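Local structure of salicylaldehyde dehydrogenase NahF (Pseudomonas putida, 4JZ6) at residues 23-28 / 210-215; 90-95 / 202-207; 354-359 / 389-394; 381-386 / 399-404. The protein oxidises aldehydes, most probably salicylaldehyde to salicylate with NAD+ as the electron acceptor, in the bacterial breakdown of naphthalene. One frame throughout, in Å; residues are numbered along the deposited sequence.

Interaction 1 of 4, residues 23-28 / 210-215; sequences FINNAW and LPAGVL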
loop_
_atom_site.group_PDB
_atom_site.type_symbol
_atom_site.label_atom_id
_atom_site.label_comp_id
_atom_site.label_asym_id
_atom_site.label_seq_id
_atom_site.Cartn_x
_atom_site.Cartn_y
_atom_site.Cartn_z
ATOM N N PHE A 23 10.550 -25.548 -9.781
ATOM C CA PHE A 23 11.858 -24.941 -10.013
ATOM C C PHE A 23 12.399 -24.207 -8.785
ATOM O O PHE A 23 11.864 -23.174 -8.381
ATOM C CB PHE A 23 11.792 -23.994 -11.206
ATOM C CG PHE A 23 13.121 -23.446 -11.622
ATOM C CD1 PHE A 23 14.012 -24.226 -12.345
ATOM C CD2 PHE A 23 13.479 -22.143 -11.302
ATOM C CE1 PHE A 23 15.242 -23.721 -12.744
ATOM C CE2 PHE A 23 14.702 -21.632 -11.693
ATOM C CZ PHE A 23 15.585 -22.419 -12.419
ATOM N N ILE A 24 13.459 -24.755 -8.192
ATOM C CA ILE A 24 14.115 -24.146 -7.037
ATOM C C ILE A 24 15.638 -24.224 -7.169
ATOM O O ILE A 24 16.184 -25.294 -7.438
ATOM C CB ILE A 24 13.699 -24.830 -5.721
ATOM C CG1 ILE A 24 12.183 -24.755 -5.529
ATOM C CG2 ILE A 24 14.417 -24.193 -4.549
ATOM C CD1 ILE A 24 11.705 -25.346 -4.227
ATOM N N ASN A 25 16.311 -23.089 -6.982
ATOM C CA ASN A 25 17.775 -23.017 -7.051
ATOM C C ASN A 25 18.385 -23.524 -8.358
ATOM O O ASN A 25 19.298 -24.350 -8.337
ATOM C CB ASN A 25 18.410 -23.760 -5.872
ATOM C CG ASN A 25 18.832 -22.830 -4.757
ATOM O OD1 ASN A 25 19.242 -21.692 -5.000
ATOM N ND2 ASN A 25 18.741 -23.311 -3.520
ATOM N N ASN A 26 17.888 -23.021 -9.484
ATOM C CA ASN A 26 18.371 -23.434 -10.798
ATOM C C ASN A 26 18.246 -24.937 -11.018
ATOM O O ASN A 26 19.011 -25.531 -11.783
ATOM C CB ASN A 26 19.814 -22.964 -11.031
ATOM C CG ASN A 26 19.887 -21.545 -11.573
ATOM O OD1 ASN A 26 18.868 -20.865 -11.723
ATOM N ND2 ASN A 26 21.101 -21.089 -11.864
ATOM N N ALA A 27 17.278 -25.548 -10.339
ATOM C CA ALA A 27 17.052 -26.985 -10.466
ATOM C C ALA A 27 15.579 -27.305 -10.678
ATOM O O ALA A 27 14.719 -26.855 -9.919
ATOM C CB ALA A 27 17.582 -27.719 -9.242
ATOM N N TRP A 28 15.289 -28.083 -11.718
ATOM C CA TRP A 28 13.937 -28.575 -11.935
ATOM C C TRP A 28 13.746 -29.884 -11.178
ATOM O O TRP A 28 14.508 -30.834 -11.363
ATOM C CB TRP A 28 13.662 -28.747 -13.422
ATOM C CG TRP A 28 13.561 -27.444 -14.158
ATOM C CD1 TRP A 28 14.546 -26.823 -14.875
ATOM C CD2 TRP A 28 12.406 -26.601 -14.250
ATOM N NE1 TRP A 28 14.075 -25.645 -15.407
ATOM C CE2 TRP A 28 12.765 -25.488 -15.041
ATOM C CE3 TRP A 28 11.107 -26.679 -13.747
ATOM C CZ2 TRP A 28 11.869 -24.461 -15.331
ATOM C CZ3 TRP A 28 10.221 -25.657 -14.035
ATOM C CH2 TRP A 28 10.606 -24.564 -14.821
ATOM N N LEU A 210 19.937 -15.910 -15.091
ATOM C CA LEU A 210 19.685 -15.394 -13.748
ATOM C C LEU A 210 20.330 -16.291 -12.705
ATOM O O LEU A 210 20.264 -17.517 -12.806
ATOM C CB LEU A 210 18.182 -15.286 -13.477
ATOM C CG LEU A 210 17.489 -13.948 -13.765
ATOM C CD1 LEU A 210 18.151 -12.834 -12.970
ATOM C CD2 LEU A 210 17.480 -13.613 -15.250
ATOM N N PRO A 211 20.974 -15.680 -11.701
ATOM C CA PRO A 211 21.624 -16.430 -10.620
ATOM C C PRO A 211 20.660 -17.387 -9.922
ATOM O O PRO A 211 19.454 -17.136 -9.880
ATOM C CB PRO A 211 22.079 -15.329 -9.661
ATOM C CG PRO A 211 22.281 -14.130 -10.542
ATOM C CD PRO A 211 21.223 -14.229 -11.604
ATOM N N ALA A 212 21.188 -18.481 -9.391
ATOM C CA ALA A 212 20.355 -19.488 -8.751
ATOM C C ALA A 212 19.609 -18.912 -7.555
ATOM O O ALA A 212 20.197 -18.219 -6.722
ATOM C CB ALA A 212 21.196 -20.693 -8.332
ATOM N N GLY A 213 18.312 -19.197 -7.479
ATOM C CA GLY A 213 17.513 -18.825 -6.326
ATOM C C GLY A 213 16.898 -17.450 -6.451
ATOM O O GLY A 213 16.153 -17.011 -5.575
ATOM N N VAL A 214 17.210 -16.758 -7.537
ATOM C CA VAL A 214 16.633 -15.441 -7.750
ATOM C C VAL A 214 15.168 -15.572 -8.175
ATOM O O VAL A 214 14.323 -14.777 -7.767
ATOM C CB VAL A 214 17.444 -14.619 -8.763
ATOM C CG1 VAL A 214 16.828 -13.251 -8.942
ATOM C CG2 VAL A 214 18.875 -14.476 -8.286
ATOM N N LEU A 215 14.874 -16.588 -8.984
ATOM C CA LEU A 215 13.495 -16.926 -9.328
ATOM C C LEU A 215 13.190 -18.380 -8.992
ATOM O O LEU A 215 13.881 -19.291 -9.439
ATOM C CB LEU A 215 13.218 -16.677 -10.810
ATOM C CG LEU A 215 11.825 -17.084 -11.305
ATOM C CD1 LEU A 215 10.743 -16.240 -10.644
ATOM C CD2 LEU A 215 11.732 -16.984 -12.818
HETATM O O HOH W 1 17.120 -18.045 -10.932
HETATM O O HOH W 2 16.389 -20.449 -9.211
HETATM O O HOH W 3 17.558 -19.087 -13.246
HETATM O O HOH W 4 21.578 -19.402 -14.476
#
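Asn26 N and Gly213 N both donate to one water, at 3.0 Å and 2.9 Å, and that water donates a hydrogen bond to Leu215 O, 2.8 Å away. Three backbone groups share its oxygen. Further waters surround the Asn26 amide: one lies 2.7 Å from OD1, though it has more acceptors in reach than protons, and another joins ND2, by a weak bond, to Leu210 O at 2.8 Å. The carboxamide carbon CG of Asn26 rests on Ala212 CA at 3.5 Å, with ND2 beside the Ala212 methyl. Phe23 CG stands anti to the backbone N (chi1 -173°), and the ring edge meets Leu215 O, CE2 at 3.4 Å. In the type II turn from Pro211 to Val214, a CB on Gly213 would be jammed against the preceding carbonyl and clash with Asn25 OD1. An alanine in place of Asn26 would probably leave the waters around the amide short of a partner and open a gap over Ala212. Between the two segments the polar link runs through water alone; direct bonds join the hairpin to strand 215-218, from Asn25 N to the Asn216 side chain and from Phe23 to Tyr217 through the backbone.

Interaction 2 of 4, residues 90-95 / 202-207; sequences DVMESK and TQCVQE
Lys95 and Glu207 both carry CG anti to their own carbonyl carbon; the glutamate chain then runs extended, while the lysine bends at its last torsion (chi4 51°), which sets NZ beside the carboxylate. The salt bridge is short, NZ to OE1 2.7 Å, and reaches the oxygen on its syn side, 29° out of the carboxylate plane. The other oxygen is gripped from within its own helix: Gln203 NE2 donates to Glu207 OE2 at 2.7 Å, coming from above the plane. One water accepts from Lys95 NZ and donates weakly to OE2. Next to this polar group lies Cys204. Its SG touches Lys95 CD at 3.6 Å, its CB is packed by Met92 CG at 3.8 Å and Val91 CG1 at 3.9 Å, and Phe99 leans on it. The axes of the short segments 90-94 and 202-207 approach to 9.0 Å, their directions 129° apart, where the end of helix 78-94 meets helix 195-208. Lys95, at the N-cap of helix 96-107, thus spans from Cys204 to the acid with one chain. With both carboxylate oxygens engaged, Gln203 probably restrains the rotation of Glu207 and so keeps OE1 turned to the lysine.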
loop_
_atom_site.group_PDB
_atom_site.type_symbol
_atom_site.label_atom_id
_atom_site.label_comp_id
_atom_site.label_asym_id
_atom_site.label_seq_id
_atom_site.Cartn_x
_atom_site.Cartn_y
_atom_site.Cartn_z
ATOM N N ASP A 90 14.832 -11.322 -25.016
ATOM C CA ASP A 90 15.333 -11.967 -26.229
ATOM C C ASP A 90 14.976 -13.449 -26.243
ATOM O O ASP A 90 14.530 -13.985 -27.263
ATOM C CB ASP A 90 16.853 -11.822 -26.331
ATOM C CG ASP A 90 17.291 -10.399 -26.616
ATOM O OD1 ASP A 90 16.470 -9.611 -27.133
ATOM O OD2 ASP A 90 18.467 -10.079 -26.334
ATOM N N VAL A 91 15.170 -14.097 -25.095
ATOM C CA VAL A 91 14.926 -15.532 -24.962
ATOM C C VAL A 91 13.443 -15.879 -25.090
ATOM O O VAL A 91 13.084 -16.879 -25.716
ATOM C CB VAL A 91 15.500 -16.082 -23.638
ATOM C CG1 VAL A 91 15.083 -17.530 -23.421
ATOM C CG2 VAL A 91 17.004 -15.964 -23.639
ATOM N N MET A 92 12.581 -15.051 -24.507
ATOM C CA MET A 92 11.146 -15.270 -24.636
ATOM C C MET A 92 10.690 -15.158 -26.094
ATOM O O MET A 92 9.867 -15.946 -26.560
ATOM C CB MET A 92 10.360 -14.291 -23.769
ATOM C CG MET A 92 10.656 -14.384 -22.289
ATOM S SD MET A 92 9.340 -13.609 -21.331
ATOM C CE MET A 92 8.028 -14.808 -21.566
ATOM N N GLU A 93 11.223 -14.177 -26.815
ATOM C CA GLU A 93 10.846 -13.993 -28.212
ATOM C C GLU A 93 11.352 -15.155 -29.063
ATOM O O GLU A 93 10.737 -15.519 -30.065
ATOM C CB GLU A 93 11.352 -12.648 -28.743
ATOM C CG GLU A 93 10.670 -11.452 -28.084
ATOM C CD GLU A 93 11.241 -10.115 -28.527
ATOM O OE1 GLU A 93 12.360 -10.093 -29.081
ATOM O OE2 GLU A 93 10.569 -9.081 -28.317
ATOM N N SER A 94 12.463 -15.752 -28.645
ATOM C CA SER A 94 13.029 -16.878 -29.382
ATOM C C SER A 94 12.177 -18.130 -29.211
ATOM O O SER A 94 12.324 -19.091 -29.960
ATOM C CB SER A 94 14.476 -17.150 -28.954
ATOM O OG SER A 94 14.549 -17.708 -27.654
ATOM N N LYS A 95 11.284 -18.114 -28.229
ATOM C CA LYS A 95 10.441 -19.268 -27.949
ATOM C C LYS A 95 8.973 -19.012 -28.301
ATOM O O LYS A 95 8.083 -19.732 -27.845
ATOM C CB LYS A 95 10.585 -19.684 -26.482
ATOM C CG LYS A 95 11.918 -20.353 -26.165
ATOM C CD LYS A 95 11.990 -20.815 -24.711
ATOM C CE LYS A 95 13.084 -21.855 -24.509
ATOM N NZ LYS A 95 14.392 -21.416 -25.059
ATOM N N THR A 202 9.399 -19.424 -16.809
ATOM C CA THR A 202 10.468 -19.646 -15.850
ATOM C C THR A 202 11.726 -20.103 -16.576
ATOM O O THR A 202 12.813 -19.570 -16.346
ATOM C CB THR A 202 10.083 -20.710 -14.807
ATOM O OG1 THR A 202 8.877 -20.317 -14.143
ATOM C CG2 THR A 202 11.201 -20.884 -13.777
ATOM N N GLN A 203 11.569 -21.085 -17.457
ATOM C CA GLN A 203 12.694 -21.616 -18.214
ATOM C C GLN A 203 13.414 -20.504 -18.975
ATOM O O GLN A 203 14.645 -20.465 -19.023
ATOM C CB GLN A 203 12.236 -22.708 -19.178
ATOM C CG GLN A 203 13.384 -23.372 -19.916
ATOM C CD GLN A 203 12.911 -24.275 -21.031
ATOM O OE1 GLN A 203 11.733 -24.628 -21.103
ATOM N NE2 GLN A 203 13.826 -24.649 -21.916
ATOM N N CYS A 204 12.642 -19.596 -19.556
ATOM C CA CYS A 204 13.219 -18.469 -20.266
ATOM C C CYS A 204 14.138 -17.664 -19.357
ATOM O O CYS A 204 15.268 -17.342 -19.726
ATOM C CB CYS A 204 12.119 -17.582 -20.829
ATOM S SG CYS A 204 11.329 -18.292 -22.272
ATOM N N VAL A 205 13.650 -17.360 -18.160
ATOM C CA VAL A 205 14.448 -16.639 -17.180
ATOM C C VAL A 205 15.722 -17.412 -16.833
ATOM O O VAL A 205 16.797 -16.817 -16.690
ATOM C CB VAL A 205 13.625 -16.330 -15.919
ATOM C CG1 VAL A 205 14.465 -15.609 -14.889
ATOM C CG2 VAL A 205 12.427 -15.491 -16.297
ATOM N N GLN A 206 15.603 -18.735 -16.717
ATOM C CA GLN A 206 16.763 -19.576 -16.437
ATOM C C GLN A 206 17.814 -19.458 -17.537
ATOM O O GLN A 206 19.002 -19.304 -17.254
ATOM C CB GLN A 206 16.364 -21.045 -16.259
ATOM C CG GLN A 206 17.551 -21.960 -15.945
ATOM C CD GLN A 206 17.202 -23.446 -15.982
ATOM O OE1 GLN A 206 16.138 -23.837 -16.470
ATOM N NE2 GLN A 206 18.105 -24.282 -15.465
ATOM N N GLU A 207 17.366 -19.510 -18.787
ATOM C CA GLU A 207 18.275 -19.486 -19.932
ATOM C C GLU A 207 18.878 -18.109 -20.212
ATOM O O GLU A 207 19.840 -17.995 -20.976
ATOM C CB GLU A 207 17.581 -20.028 -21.184
ATOM C CG GLU A 207 17.040 -21.429 -20.997
ATOM C CD GLU A 207 16.475 -22.022 -22.267
ATOM O OE1 GLU A 207 16.395 -21.291 -23.275
ATOM O OE2 GLU A 207 16.117 -23.220 -22.260
HETATM O O HOH W 5 16.523 -23.815 -25.486
#

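Interaction 3 of 4, residues 354-359 / 389-394; sequences NGLFKD and DMRIYD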
loop_
_atom_site.group_PDB
_atom_site.type_symbol
_atom_site.label_atom_id
_atom_site.label_comp_id
_atom_site.label_asym_id
_atom_site.label_seq_id
_atom_site.Cartn_x
_atom_site.Cartn_y
_atom_site.Cartn_z
ATOM N N ASN A 354 -24.292 -18.732 -16.271
ATOM C CA ASN A 354 -25.712 -19.053 -16.374
ATOM C C ASN A 354 -26.535 -18.602 -15.169
ATOM O O ASN A 354 -27.667 -18.151 -15.323
ATOM C CB ASN A 354 -25.917 -20.544 -16.634
ATOM C CG ASN A 354 -25.428 -20.964 -18.004
ATOM O OD1 ASN A 354 -25.311 -20.138 -18.913
ATOM N ND2 ASN A 354 -25.128 -22.248 -18.158
ATOM N N GLY A 355 -25.967 -18.730 -13.973
ATOM C CA GLY A 355 -26.605 -18.202 -12.779
ATOM C C GLY A 355 -26.862 -16.717 -12.948
ATOM O O GLY A 355 -27.963 -16.232 -12.689
ATOM N N LEU A 356 -25.841 -16.000 -13.408
ATOM C CA LEU A 356 -25.953 -14.575 -13.703
ATOM C C LEU A 356 -26.940 -14.316 -14.848
ATOM O O LEU A 356 -27.723 -13.364 -14.807
ATOM C CB LEU A 356 -24.577 -13.999 -14.060
ATOM C CG LEU A 356 -23.610 -13.566 -12.950
ATOM C CD1 LEU A 356 -24.142 -12.347 -12.229
ATOM C CD2 LEU A 356 -23.331 -14.673 -11.952
ATOM N N PHE A 357 -26.890 -15.181 -15.860
ATOM C CA PHE A 357 -27.718 -15.077 -17.059
ATOM C C PHE A 357 -29.206 -15.247 -16.723
ATOM O O PHE A 357 -30.034 -14.422 -17.115
ATOM C CB PHE A 357 -27.256 -16.145 -18.057
ATOM C CG PHE A 357 -27.719 -15.932 -19.477
ATOM C CD1 PHE A 357 -29.056 -15.733 -19.782
ATOM C CD2 PHE A 357 -26.804 -15.973 -20.518
ATOM C CE1 PHE A 357 -29.471 -15.557 -21.092
ATOM C CE2 PHE A 357 -27.210 -15.801 -21.833
ATOM C CZ PHE A 357 -28.545 -15.592 -22.119
ATOM N N LYS A 358 -29.544 -16.317 -16.011
ATOM C CA LYS A 358 -30.932 -16.576 -15.642
ATOM C C LYS A 358 -31.508 -15.428 -14.824
ATOM O O LYS A 358 -32.625 -14.977 -15.076
ATOM C CB LYS A 358 -31.067 -17.885 -14.858
ATOM C CG LYS A 358 -32.506 -18.199 -14.458
ATOM C CD LYS A 358 -32.616 -19.351 -13.457
ATOM C CE LYS A 358 -34.083 -19.656 -13.138
ATOM N NZ LYS A 358 -34.251 -20.734 -12.119
ATOM N N ASP A 359 -30.736 -14.961 -13.845
ATOM C CA ASP A 359 -31.179 -13.882 -12.971
ATOM C C ASP A 359 -31.536 -12.630 -13.763
ATOM O O ASP A 359 -32.610 -12.057 -13.582
ATOM C CB ASP A 359 -30.109 -13.552 -11.927
ATOM C CG ASP A 359 -30.465 -12.333 -11.099
ATOM O OD1 ASP A 359 -31.136 -12.497 -10.057
ATOM O OD2 ASP A 359 -30.082 -11.211 -11.496
ATOM N N ASP A 389 -30.921 -3.925 -10.569
ATOM C CA ASP A 389 -31.409 -4.981 -9.685
ATOM C C ASP A 389 -30.925 -6.366 -10.112
ATOM O O ASP A 389 -31.097 -7.346 -9.384
ATOM C CB ASP A 389 -32.940 -4.959 -9.589
ATOM C CG ASP A 389 -33.616 -5.377 -10.880
ATOM O OD1 ASP A 389 -33.035 -5.149 -11.961
ATOM O OD2 ASP A 389 -34.736 -5.931 -10.814
ATOM N N MET A 390 -30.326 -6.443 -11.295
ATOM C CA MET A 390 -29.793 -7.702 -11.801
ATOM C C MET A 390 -28.367 -7.907 -11.294
ATOM O O MET A 390 -27.586 -6.959 -11.225
ATOM C CB MET A 390 -29.808 -7.703 -13.327
ATOM C CG MET A 390 -31.174 -7.451 -13.931
ATOM S SD MET A 390 -31.090 -7.099 -15.693
ATOM C CE MET A 390 -32.750 -6.527 -16.008
ATOM N N ARG A 391 -28.037 -9.141 -10.925
ATOM C CA ARG A 391 -26.694 -9.459 -10.454
ATOM C C ARG A 391 -25.642 -9.109 -11.505
ATOM O O ARG A 391 -24.594 -8.557 -11.178
ATOM C CB ARG A 391 -26.585 -10.939 -10.084
ATOM C CG ARG A 391 -27.489 -11.384 -8.946
ATOM C CD ARG A 391 -27.337 -12.877 -8.701
ATOM N NE ARG A 391 -25.933 -13.249 -8.548
ATOM C CZ ARG A 391 -25.456 -14.476 -8.739
ATOM N NH1 ARG A 391 -26.272 -15.461 -9.097
ATOM N NH2 ARG A 391 -24.161 -14.717 -8.577
ATOM N N ILE A 392 -25.938 -9.408 -12.769
ATOM C CA ILE A 392 -24.983 -9.198 -13.856
ATOM C C ILE A 392 -24.687 -7.715 -14.119
ATOM O O ILE A 392 -23.721 -7.379 -14.807
ATOM C CB ILE A 392 -25.430 -9.909 -15.162
ATOM C CG1 ILE A 392 -24.222 -10.213 -16.053
ATOM C CG2 ILE A 392 -26.469 -9.085 -15.899
ATOM C CD1 ILE A 392 -24.533 -11.126 -17.217
ATOM N N TYR A 393 -25.509 -6.836 -13.553
ATOM C CA TYR A 393 -25.278 -5.393 -13.615
ATOM C C TYR A 393 -23.876 -4.997 -13.130
ATOM O O TYR A 393 -23.225 -4.144 -13.729
ATOM C CB TYR A 393 -26.350 -4.672 -12.798
ATOM C CG TYR A 393 -26.287 -3.159 -12.774
ATOM C CD1 TYR A 393 -25.732 -2.483 -11.691
ATOM C CD2 TYR A 393 -26.829 -2.406 -13.808
ATOM C CE1 TYR A 393 -25.699 -1.101 -11.650
ATOM C CE2 TYR A 393 -26.804 -1.022 -13.776
ATOM C CZ TYR A 393 -26.237 -0.373 -12.697
ATOM O OH TYR A 393 -26.209 1.009 -12.667
ATOM N N ASP A 394 -23.398 -5.620 -12.060
ATOM C CA ASP A 394 -22.084 -5.253 -11.548
ATOM C C ASP A 394 -21.202 -6.449 -11.191
ATOM O O ASP A 394 -20.010 -6.287 -10.937
ATOM C CB ASP A 394 -22.212 -4.306 -10.350
ATOM C CG ASP A 394 -20.915 -3.582 -10.040
ATOM O OD1 ASP A 394 -20.168 -3.274 -10.997
ATOM O OD2 ASP A 394 -20.637 -3.323 -8.844
HETATM O O HOH W 6 -28.267 -10.876 -13.497
#
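Leu356 CD1 is pressed into the backbone of the opposing loop, 3.5 Å from Ile392 N and 4.0 Å from Ile392 CB, and this is the tight, buried part of the contact between helix 349-362 and residues 389-394. Ile392 continues the packing toward Ile401 and Leu383 of the adjoining sheet. Beside it the contact turns polar. Asp359 CG is anti to its backbone N (chi1 174°), and OD2 accepts from Arg391 N at 3.0 Å in a nearly straight bond (167°) that comes from above the carboxylate plane. A water donates to the same OD2 at 2.7 Å and to Leu356 O at 2.9 Å, and accepts from Ile392 N at 2.8 Å. On the solvent side the charges do not meet: NE of the exposed Arg391 stays 5.5 Å from Asp359 OD1. The guanidinium is packed instead, with Leu356 CD2 over one face, 3.5 Å from Arg391 NH2, whose charge is met by Glu395. An alanine at Asp359 would probably leave Arg391 N without its carboxylate acceptor and the water with one grip fewer. Two consecutive amides, at the start of a short run of helical conformation, are thus served by one carboxylate, that of Arg391 directly and that of Ile392 through the water.

Interaction 4 of 4, residues 381-386 / 399-404; sequences TILDHV and GPITVV
Thr381 N donates to Pro400 O at 2.9 Å, and Thr381 O accepts from Thr402 N at 3.1 Å, starting the alternation of a parallel pair. Leu383 repeats it: its N bonds to Thr402 O at 3.0 Å, and its O receives Val404 N at 2.7 Å, almost along the C=O axis. Val386 N reaches Val404 O at 3.2 Å, prolonging the bonding beyond the strand, past His385. The CA-H groups of Ile401 and Val403 lean on the same Thr381 and Leu383 carbonyls. Alternate residues look to other strands: Ile382 and Asp384 pair by their backbones with 366-369, and Val403 with Glu305 and Leu307. Among the side chains, Thr381 OG1 bonds to Pro379 O and Gly371 O, Thr402 OG1 to Thr304 O, and Asp384 OD2 forms a salt bridge with Arg406. Ile382 CG2 stands anti to its backbone N and Val404 CG2 anti to its carbonyl carbon, which brings the two methyls to 3.7 Å, and Val386 CG2 crosses over Val403 CB at 3.7 Å. Leu383 CD1 meets Ile401 CD1 on the face that carries Thr381 and Val403. That face is covered by Phe357 of helix 349-362 and by Ile392, while Ile382 and Thr402 turn the other way, onto Phe321 of helix 311-327; strand 381-384 lies between 366-369 and 401-407 in the seven-stranded sheet.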
loop_
_atom_site.group_PDB
_atom_site.type_symbol
_atom_site.label_atom_id
_atom_site.label_comp_id
_atom_site.label_asym_id
_atom_site.label_seq_id
_atom_site.Cartn_x
_atom_site.Cartn_y
_atom_site.Cartn_z
ATOM N N THR A 381 -22.337 -13.479 -26.515
ATOM C CA THR A 381 -23.648 -13.108 -26.001
ATOM C C THR A 381 -23.703 -11.646 -25.541
ATOM O O THR A 381 -22.810 -11.176 -24.842
ATOM C CB THR A 381 -24.048 -14.036 -24.831
ATOM O OG1 THR A 381 -23.996 -15.403 -25.260
ATOM C CG2 THR A 381 -25.449 -13.727 -24.343
ATOM N N ILE A 382 -24.751 -10.935 -25.945
ATOM C CA ILE A 382 -24.985 -9.568 -25.482
ATOM C C ILE A 382 -26.379 -9.448 -24.863
ATOM O O ILE A 382 -27.375 -9.840 -25.478
ATOM C CB ILE A 382 -24.876 -8.540 -26.629
ATOM C CG1 ILE A 382 -23.543 -8.672 -27.365
ATOM C CG2 ILE A 382 -25.033 -7.134 -26.098
ATOM C CD1 ILE A 382 -23.483 -7.863 -28.637
ATOM N N LEU A 383 -26.445 -8.919 -23.644
ATOM C CA LEU A 383 -27.723 -8.669 -22.984
ATOM C C LEU A 383 -28.008 -7.168 -22.987
ATOM O O LEU A 383 -27.130 -6.359 -22.664
ATOM C CB LEU A 383 -27.722 -9.214 -21.553
ATOM C CG LEU A 383 -27.416 -10.705 -21.390
ATOM C CD1 LEU A 383 -27.420 -11.114 -19.927
ATOM C CD2 LEU A 383 -28.420 -11.512 -22.157
ATOM N N ASP A 384 -29.230 -6.805 -23.370
ATOM C CA ASP A 384 -29.642 -5.406 -23.436
ATOM C C ASP A 384 -30.675 -5.106 -22.351
ATOM O O ASP A 384 -31.313 -6.023 -21.825
ATOM C CB ASP A 384 -30.239 -5.097 -24.809
ATOM C CG ASP A 384 -30.353 -3.603 -25.079
ATOM O OD1 ASP A 384 -30.091 -2.799 -24.157
ATOM O OD2 ASP A 384 -30.716 -3.235 -26.217
ATOM N N HIS A 385 -30.846 -3.821 -22.039
ATOM C CA HIS A 385 -31.769 -3.377 -20.994
ATOM C C HIS A 385 -31.467 -4.038 -19.656
ATOM O O HIS A 385 -32.367 -4.536 -18.978
ATOM C CB HIS A 385 -33.221 -3.636 -21.386
ATOM C CG HIS A 385 -33.578 -3.122 -22.742
ATOM N ND1 HIS A 385 -33.787 -1.786 -23.002
ATOM C CD2 HIS A 385 -33.769 -3.769 -23.919
ATOM C CE1 HIS A 385 -34.088 -1.628 -24.277
ATOM N NE2 HIS A 385 -34.086 -2.816 -24.857
ATOM N N VAL A 386 -30.189 -4.051 -19.295
ATOM C CA VAL A 386 -29.768 -4.531 -17.991
ATOM C C VAL A 386 -29.939 -3.408 -16.967
ATOM O O VAL A 386 -29.627 -2.249 -17.239
ATOM C CB VAL A 386 -28.317 -5.042 -18.040
ATOM C CG1 VAL A 386 -27.768 -5.274 -16.647
ATOM C CG2 VAL A 386 -28.258 -6.318 -18.865
ATOM N N GLY A 399 -16.279 -14.333 -19.231
ATOM C CA GLY A 399 -16.749 -15.049 -20.403
ATOM C C GLY A 399 -17.093 -14.159 -21.580
ATOM O O GLY A 399 -17.086 -12.932 -21.460
ATOM N N PRO A 400 -17.381 -14.784 -22.736
ATOM C CA PRO A 400 -17.791 -14.098 -23.966
ATOM C C PRO A 400 -19.231 -13.589 -23.865
ATOM O O PRO A 400 -20.077 -13.884 -24.717
ATOM C CB PRO A 400 -17.691 -15.198 -25.023
ATOM C CG PRO A 400 -17.964 -16.458 -24.269
ATOM C CD PRO A 400 -17.327 -16.247 -22.914
ATOM N N ILE A 401 -19.498 -12.835 -22.805
ATOM C CA ILE A 401 -20.796 -12.217 -22.593
ATOM C C ILE A 401 -20.555 -10.797 -22.094
ATOM O O ILE A 401 -19.542 -10.530 -21.444
ATOM C CB ILE A 401 -21.653 -13.019 -21.584
ATOM C CG1 ILE A 401 -23.050 -12.411 -21.448
ATOM C CG2 ILE A 401 -20.962 -13.108 -20.238
ATOM C CD1 ILE A 401 -23.968 -13.167 -20.504
ATOM N N THR A 402 -21.463 -9.885 -22.428
ATOM C CA THR A 402 -21.358 -8.500 -21.991
ATOM C C THR A 402 -22.747 -7.851 -21.938
ATOM O O THR A 402 -23.683 -8.311 -22.606
ATOM C CB THR A 402 -20.391 -7.700 -22.894
ATOM O OG1 THR A 402 -19.981 -6.504 -22.222
ATOM C CG2 THR A 402 -21.045 -7.353 -24.226
ATOM N N VAL A 403 -22.882 -6.795 -21.133
ATOM C CA VAL A 403 -24.189 -6.181 -20.895
ATOM C C VAL A 403 -24.294 -4.719 -21.335
ATOM O O VAL A 403 -23.330 -3.951 -21.249
ATOM C CB VAL A 403 -24.617 -6.288 -19.413
ATOM C CG1 VAL A 403 -24.615 -7.736 -18.965
ATOM C CG2 VAL A 403 -23.714 -5.450 -18.526
ATOM N N VAL A 404 -25.479 -4.349 -21.809
ATOM C CA VAL A 404 -25.765 -2.976 -22.198
ATOM C C VAL A 404 -26.649 -2.301 -21.155
ATOM O O VAL A 404 -27.753 -2.769 -20.868
ATOM C CB VAL A 404 -26.480 -2.906 -23.560
ATOM C CG1 VAL A 404 -26.511 -1.482 -24.064
ATOM C CG2 VAL A 404 -25.790 -3.802 -24.566
#

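The four contacts form two pairs on opposite sides of the chain's centre. Interactions 1 and 2 have centres 14 Å apart and touch through helix 195-208: Trp28 NE1 probably bonds to Gln206 OE1 (2.9 Å), and interaction 2 is nested in the loop that interaction 1 closes. Interactions 3 and 4, centres 10 Å apart, alternate along the chain and share a core, where Ile392 CD1 meets Val403 CG1 at 3.8 Å. Between the pairs the centres of interactions 2 and 3 are about 42 Å apart. All four lie away from the residues lining the salicylaldehyde sites; the Met92 side chain of interaction 2 is about 13 Å from a bound salicylaldehyde.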